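Side-chain contacts in YfkN protein (Bacillus subtilis subsp. subtilis, PDB 3GVE), which belongs to the calcineurin-like phosphoesterase family and carries a manganese ion and a magnesium ion at adjoining metal sites: residues A[134-137]-A[141-144]; A[198-203]-A[209-214]. All coordinates share one frame; numbering follows the deposited sequence.

Contact 1 (A[134-137]-A[141-144])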
ATOM      1  N   VAL A 134      15.739   9.406  18.664  1.00  8.73           N
ATOM      2  CA  VAL A 134      15.684  10.699  17.992  1.00  9.28           C
ATOM      3  C   VAL A 134      16.119  11.799  18.956  1.00  9.88           C
ATOM      4  O   VAL A 134      15.592  11.911  20.036  1.00  9.38           O
ATOM      5  CB  VAL A 134      14.277  11.017  17.427  1.00  9.68           C
ATOM      6  CG1 VAL A 134      14.298  12.353  16.649  1.00 10.02           C
ATOM      7  CG2 VAL A 134      13.811   9.883  16.517  1.00 10.59           C
ATOM      8  N   LYS A 135      17.099  12.588  18.532  1.00 10.54           N
ATOM      9  CA  LYS A 135      17.671  13.626  19.380  1.00 11.51           C
ATOM     10  C   LYS A 135      17.651  15.006  18.710  1.00 11.27           C
ATOM     11  O   LYS A 135      17.531  15.121  17.511  1.00 11.83           O
ATOM     12  CB  LYS A 135      19.088  13.215  19.795  1.00 12.54           C
ATOM     13  CG  LYS A 135      19.075  12.000  20.731  1.00 14.69           C
ATOM     14  CD  LYS A 135      20.476  11.562  21.141  1.00 16.74           C
ATOM     15  CE  LYS A 135      20.455  10.326  22.002  1.00 18.76           C
ATOM     16  NZ  LYS A 135      21.815   9.982  22.455  1.00 20.11           N
ATOM     17  N   THR A 136      17.747  16.054  19.528  1.00 11.14           N
ATOM     18  CA  THR A 136      17.918  17.398  19.000  1.00 11.97           C
ATOM     19  C   THR A 136      19.331  17.457  18.404  1.00 13.05           C
ATOM     20  O   THR A 136      20.134  16.573  18.634  1.00 13.51           O
ATOM     21  CB  THR A 136      17.777  18.474  20.093  1.00 12.58           C
ATOM     22  OG1 THR A 136      18.846  18.338  21.020  1.00 13.56           O
ATOM     23  CG2 THR A 136      16.433  18.359  20.848  1.00 12.98           C
ATOM     24  N   THR A 137      19.599  18.514  17.647  1.00 13.55           N
ATOM     25  CA  THR A 137      20.921  18.653  17.022  1.00 16.04           C
ATOM     26  C   THR A 137      22.029  18.779  18.062  1.00 17.00           C
ATOM     27  O   THR A 137      23.168  18.472  17.775  1.00 19.13           O
ATOM     28  CB  THR A 137      20.984  19.807  16.001  1.00 17.23           C
ATOM     29  OG1 THR A 137      20.659  21.041  16.639  1.00 17.88           O
ATOM     30  CG2 THR A 137      20.043  19.569  14.840  1.00 18.46           C
ATOM     31  N   ASN A 141      17.374  14.175  24.157  1.00 10.95           N
ATOM     32  CA  ASN A 141      16.257  13.386  23.664  1.00 10.96           C
ATOM     33  C   ASN A 141      15.164  14.314  23.163  1.00 10.15           C
ATOM     34  O   ASN A 141      14.770  15.225  23.864  1.00 10.59           O
ATOM     35  CB  ASN A 141      15.709  12.475  24.751  1.00 11.71           C
ATOM     36  CG  ASN A 141      16.605  11.299  25.022  1.00 15.06           C
ATOM     37  OD1 ASN A 141      17.291  11.253  26.025  1.00 17.66           O
ATOM     38  ND2 ASN A 141      16.589  10.338  24.121  1.00 15.63           N
ATOM     39  N   ARG A 142      14.691  14.061  21.949  1.00  9.30           N
ATOM     40  CA  ARG A 142      13.659  14.871  21.340  1.00  9.67           C
ATOM     41  C   ARG A 142      12.261  14.498  21.860  1.00  9.06           C
ATOM     42  O   ARG A 142      11.348  15.275  21.754  1.00  9.77           O
ATOM     43  CB  ARG A 142      13.728  14.718  19.814  1.00  9.91           C
ATOM     44  CG  ARG A 142      12.707  15.556  19.033  1.00  9.62           C
ATOM     45  CD  ARG A 142      12.764  17.037  19.424  1.00  9.79           C
ATOM     46  NE  ARG A 142      11.867  17.855  18.620  1.00 10.24           N
ATOM     47  CZ  ARG A 142      10.557  17.885  18.779  1.00  9.64           C
ATOM     48  NH1 ARG A 142       9.984  17.135  19.697  1.00 10.16           N
ATOM     49  NH2 ARG A 142       9.818  18.669  18.020  1.00 11.32           N
ATOM     50  N   TYR A 143      12.134  13.290  22.394  1.00  8.39           N
ATOM     51  CA  TYR A 143      10.877  12.748  22.922  1.00  9.11           C
ATOM     52  C   TYR A 143      11.156  12.122  24.277  1.00  9.38           C
ATOM     53  O   TYR A 143      12.281  11.850  24.616  1.00 10.34           O
ATOM     54  CB  TYR A 143      10.296  11.679  21.951  1.00  9.17           C
ATOM     55  CG  TYR A 143      10.091  12.265  20.583  1.00  9.27           C
ATOM     56  CD1 TYR A 143       9.005  13.072  20.316  1.00  9.72           C
ATOM     57  CD2 TYR A 143      11.036  12.086  19.579  1.00  9.52           C
ATOM     58  CE1 TYR A 143       8.854  13.661  19.086  1.00  9.61           C
ATOM     59  CE2 TYR A 143      10.895  12.663  18.362  1.00  9.17           C
ATOM     60  CZ  TYR A 143       9.810  13.453  18.118  1.00  9.35           C
ATOM     61  OH  TYR A 143       9.678  14.072  16.911  1.00  9.96           O
ATOM     62  N   THR A 144      10.101  11.867  25.027  1.00  9.57           N
ATOM     63  CA  THR A 144      10.199  11.077  26.247  1.00  9.53           C
ATOM     64  C   THR A 144      10.946   9.771  25.930  1.00  9.29           C
ATOM     65  O   THR A 144      10.462   8.969  25.145  1.00  9.03           O
ATOM     66  CB  THR A 144       8.783  10.703  26.731  1.00 10.58           C
ATOM     67  OG1 THR A 144       7.950  11.876  26.755  1.00 10.39           O
ATOM     68  CG2 THR A 144       8.811  10.072  28.094  1.00 12.91           C
TER
HETATM   69  O   HOH W   1      14.354  10.905  22.199  1.00 13.00           O
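With chi1 at -176°, Val134 sends CG1 opposite its own backbone N, and Arg142, at -178°, does the same with CG. The two side chains run side by side, pointing the same way, with Val134 CG1 4.0 Å from Arg142 CB. Val134 also reaches the rim of the Tyr143 ring: its CB lies in the ring plane, and CG1 is 3.8 Å from Tyr143 CE2. Arg142 CG rests over one face of that ring, offset toward the rim, so the valine takes the edge and the arginine chain the face. Farther out, Thr136 CG2 crosses Arg142 at about a right angle, 4.2 Å from its CD. One nearly straight bond (167°) joins the backbones, from Arg142 N to Val134 O at 3.0 Å. A water hydrogen-bonded to Val134 O (2.7 Å) accepts from Asn141 ND2 and Tyr143 N, extending the link. Lys135 and Asn141 form a single beta bridge across this tight chain reversal, where Thr136 OG1 bonds Glu140 N. Helix 115-123 meets Tyr143 through Leu115 and Leu118 and ties down Arg142 by a salt bridge to Asp119, while strand 134-135 pairs antiparallel with strand 188-189.

Contact 2 (A[198-203]-A[209-214])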
ATOM      1  N   GLU A 198      22.630   2.854  25.771  1.00 13.73           N
ATOM      2  CA  GLU A 198      22.762   4.095  26.524  1.00 15.26           C
ATOM      3  C   GLU A 198      21.626   4.236  27.528  1.00 15.03           C
ATOM      4  O   GLU A 198      21.809   4.712  28.634  1.00 16.06           O
ATOM      5  CB  GLU A 198      22.750   5.244  25.526  1.00 17.63           C
ATOM      6  CG  GLU A 198      22.804   6.671  26.064  1.00 22.41           C
ATOM      7  CD  GLU A 198      22.715   7.678  24.921  1.00 28.60           C
ATOM      8  OE1 GLU A 198      23.644   7.759  24.122  1.00 30.25           O
ATOM      9  OE2 GLU A 198      21.701   8.353  24.794  1.00 32.47           O
ATOM     10  N   THR A 199      20.439   3.801  27.126  1.00 13.24           N
ATOM     11  CA  THR A 199      19.225   4.083  27.887  1.00 12.93           C
ATOM     12  C   THR A 199      18.841   3.029  28.939  1.00 12.48           C
ATOM     13  O   THR A 199      18.402   3.368  30.010  1.00 13.97           O
ATOM     14  CB  THR A 199      18.037   4.390  26.936  1.00 12.89           C
ATOM     15  OG1 THR A 199      18.408   5.430  26.031  1.00 14.38           O
ATOM     16  CG2 THR A 199      16.814   4.842  27.723  1.00 13.41           C
ATOM     17  N   ILE A 200      18.993   1.759  28.608  1.00 12.87           N
ATOM     18  CA  ILE A 200      18.639   0.674  29.504  1.00 13.04           C
ATOM     19  C   ILE A 200      19.238   0.812  30.927  1.00 12.99           C
ATOM     20  O   ILE A 200      18.567   0.577  31.870  1.00 12.64           O
ATOM     21  CB  ILE A 200      18.986  -0.689  28.893  1.00 14.09           C
ATOM     22  CG1 ILE A 200      17.990  -1.041  27.763  1.00 16.39           C
ATOM     23  CG2 ILE A 200      18.977  -1.810  29.968  1.00 14.98           C
ATOM     24  CD1 ILE A 200      18.514  -2.073  26.813  1.00 19.38           C
ATOM     25  N   PRO A 201      20.515   1.171  31.050  1.00 14.70           N
ATOM     26  CA  PRO A 201      21.114   1.302  32.394  1.00 15.74           C
ATOM     27  C   PRO A 201      20.382   2.325  33.268  1.00 15.87           C
ATOM     28  O   PRO A 201      20.250   2.157  34.458  1.00 16.29           O
ATOM     29  CB  PRO A 201      22.538   1.765  32.081  1.00 17.00           C
ATOM     30  CG  PRO A 201      22.834   1.142  30.786  1.00 17.38           C
ATOM     31  CD  PRO A 201      21.541   1.245  29.998  1.00 15.76           C
ATOM     32  N   LYS A 202      19.909   3.378  32.647  1.00 14.85           N
ATOM     33  CA  LYS A 202      19.190   4.387  33.372  1.00 14.97           C
ATOM     34  C   LYS A 202      17.868   3.831  33.836  1.00 13.77           C
ATOM     35  O   LYS A 202      17.438   4.112  34.915  1.00 14.75           O
ATOM     36  CB  LYS A 202      18.958   5.575  32.475  1.00 16.80           C
ATOM     37  CG  LYS A 202      20.214   6.095  31.925  1.00 20.30           C
ATOM     38  CD  LYS A 202      19.994   7.505  31.598  1.00 24.81           C
ATOM     39  CE  LYS A 202      19.892   7.718  30.153  1.00 28.83           C
ATOM     40  NZ  LYS A 202      21.090   8.480  29.787  1.00 31.45           N
HETATM   41  N   MSE A 203      17.217   3.048  32.981  1.00 12.60           N
HETATM   42  CA  MSE A 203      15.945   2.451  33.336  1.00 12.38           C
HETATM   43  C   MSE A 203      16.134   1.481  34.488  1.00 12.59           C
HETATM   44  O   MSE A 203      15.327   1.464  35.400  1.00 12.66           O
HETATM   45  CB  MSE A 203      15.314   1.730  32.133  1.00 12.05           C
HETATM   46  CG  MSE A 203      15.030   2.630  30.945  1.00 13.03           C
HETATM   47 SE   MSE A 203      14.366   1.632  29.402  0.75 14.88          SE
HETATM   48  CE  MSE A 203      12.563   1.234  30.075  1.00 13.85           C
ATOM     49  N   ASP A 209      11.671  -3.249  36.550  1.00 13.11           N
ATOM     50  CA  ASP A 209      11.748  -4.698  36.739  1.00 13.92           C
ATOM     51  C   ASP A 209      11.583  -5.464  35.423  1.00 13.73           C
ATOM     52  O   ASP A 209      12.174  -6.509  35.231  1.00 14.73           O
ATOM     53  CB  ASP A 209      10.666  -5.163  37.703  1.00 14.49           C
ATOM     54  CG  ASP A 209      10.873  -4.643  39.095  1.00 15.99           C
ATOM     55  OD1 ASP A 209      11.994  -4.809  39.611  1.00 16.67           O
ATOM     56  OD2 ASP A 209       9.920  -4.088  39.634  1.00 16.42           O
ATOM     57  N   VAL A 210      10.736  -4.939  34.547  1.00 11.75           N
ATOM     58  CA  VAL A 210      10.440  -5.528  33.238  1.00 11.90           C
ATOM     59  C   VAL A 210      10.571  -4.419  32.215  1.00 11.24           C
ATOM     60  O   VAL A 210      10.048  -3.352  32.420  1.00 12.86           O
ATOM     61  CB  VAL A 210       9.003  -6.083  33.188  1.00 13.75           C
ATOM     62  CG1 VAL A 210       8.654  -6.568  31.774  1.00 14.83           C
ATOM     63  CG2 VAL A 210       8.833  -7.209  34.204  1.00 15.14           C
ATOM     64  N   ILE A 211      11.299  -4.677  31.138  1.00 10.44           N
ATOM     65  CA  ILE A 211      11.517  -3.671  30.105  1.00 10.61           C
ATOM     66  C   ILE A 211      10.949  -4.165  28.768  1.00  9.04           C
ATOM     67  O   ILE A 211      11.323  -5.232  28.285  1.00  9.68           O
ATOM     68  CB  ILE A 211      13.029  -3.310  29.956  1.00 11.34           C
ATOM     69  CG1 ILE A 211      13.528  -2.545  31.199  1.00 12.47           C
ATOM     70  CG2 ILE A 211      13.256  -2.475  28.687  1.00 12.23           C
ATOM     71  CD1 ILE A 211      15.015  -2.257  31.200  1.00 13.93           C
ATOM     72  N   ILE A 212      10.050  -3.355  28.191  1.00  8.75           N
ATOM     73  CA  ILE A 212       9.373  -3.704  26.884  1.00  8.30           C
ATOM     74  C   ILE A 212       9.878  -2.736  25.861  1.00  8.78           C
ATOM     75  O   ILE A 212       9.794  -1.496  26.039  1.00  8.93           O
ATOM     76  CB  ILE A 212       7.862  -3.612  27.051  1.00  9.18           C
ATOM     77  CG1 ILE A 212       7.376  -4.629  28.109  1.00 10.26           C
ATOM     78  CG2 ILE A 212       7.220  -3.923  25.698  1.00  9.81           C
ATOM     79  CD1 ILE A 212       5.976  -4.383  28.580  1.00 11.05           C
ATOM     80  N   ALA A 213      10.475  -3.269  24.796  1.00  8.23           N
ATOM     81  CA  ALA A 213      10.924  -2.431  23.691  1.00  8.20           C
ATOM     82  C   ALA A 213       9.855  -2.325  22.623  1.00  8.28           C
ATOM     83  O   ALA A 213       9.461  -3.401  22.071  1.00  8.85           O
ATOM     84  CB  ALA A 213      12.200  -3.062  23.077  1.00  9.40           C
ATOM     85  N   LEU A 214       9.425  -1.112  22.335  1.00  8.01           N
ATOM     86  CA  LEU A 214       8.579  -0.832  21.197  1.00  7.81           C
ATOM     87  C   LEU A 214       9.532  -0.476  20.049  1.00  7.42           C
ATOM     88  O   LEU A 214       9.876   0.664  19.818  1.00  8.18           O
ATOM     89  CB  LEU A 214       7.597   0.283  21.551  1.00  8.22           C
ATOM     90  CG  LEU A 214       6.821   0.033  22.863  1.00  8.70           C
ATOM     91  CD1 LEU A 214       5.889   1.180  23.184  1.00  9.62           C
ATOM     92  CD2 LEU A 214       6.058  -1.278  22.867  1.00  9.47           C
TER
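No flat group takes part where Ile211 meets Ile200 and Met203; in place of faces and edges, the contact is built from methyl and methylene groups of three buried apolar side chains. Ile211 points from its strand toward the helix and offers both of its branches. The longer branch ends in CD1, which touches two residues one helical turn apart: it is 4.1 Å from Met203 CB and 4.2 Å from Ile200 CG2. The tip of Met203, a selenomethionine, meets the start of both branches: its CE sits 4.0 Å from Ile211 CG2 and 4.1 Å from Ile211 CG1. Met203 thus runs past the isoleucine, touching it at the root and at the tip of its own chain. The bend at the last torsion (chi3 73°) turns CE out of the line of the extended CA-CB-CG-SE part and onto the CG1/CG2 fork of Ile211. Ile200 adds only its CG2 methyl and, like Met203, meets the strand residue at a slant. The distances, all 4.0 Å or more, describe ordinary van der Waals packing without close interlocking. Between the two contributing helix residues, Pro201 faces away from the strand; lacking an N-H, it cannot bond the preceding turn, and the helix is kinked there. The arrangement is the helix-on-sheet packing of a beta-alpha-beta crossover, since strand 160-170 precedes helix 192-205 and runs parallel to its neighbour 210-215. Met203 also touches Ile168 of strand 160-170 and Tyr146 of strand 146-154, and Ile200 reaches Ile242 in a loop. Across the sheet from the helix, Ile212 packs on Leu58 of strand 57-61, so strand 210-215 lies between this helix and the sheet that contains strand 57-61.

Followed from the N terminus, the two contacts come in series, neither enclosing nor crossing the other. Contact 1 closes a tight loop over residues 138-140 just before the chain enters strands 146-154 and 160-170. Contact 2 closes the short connection over residues 204-208, after which strand 210-215 leads directly to His216, a magnesium ligand. Their centres lie about 17 Å apart, yet a salt bridge joins them: Lys135 NZ of contact 1 is 2.9 Å from Glu198 OE2 of contact 2. Helix 192-205 is thereby tied to strand 134-135 through Glu198, while Ile200 and Met203 pack it on the large mixed sheet.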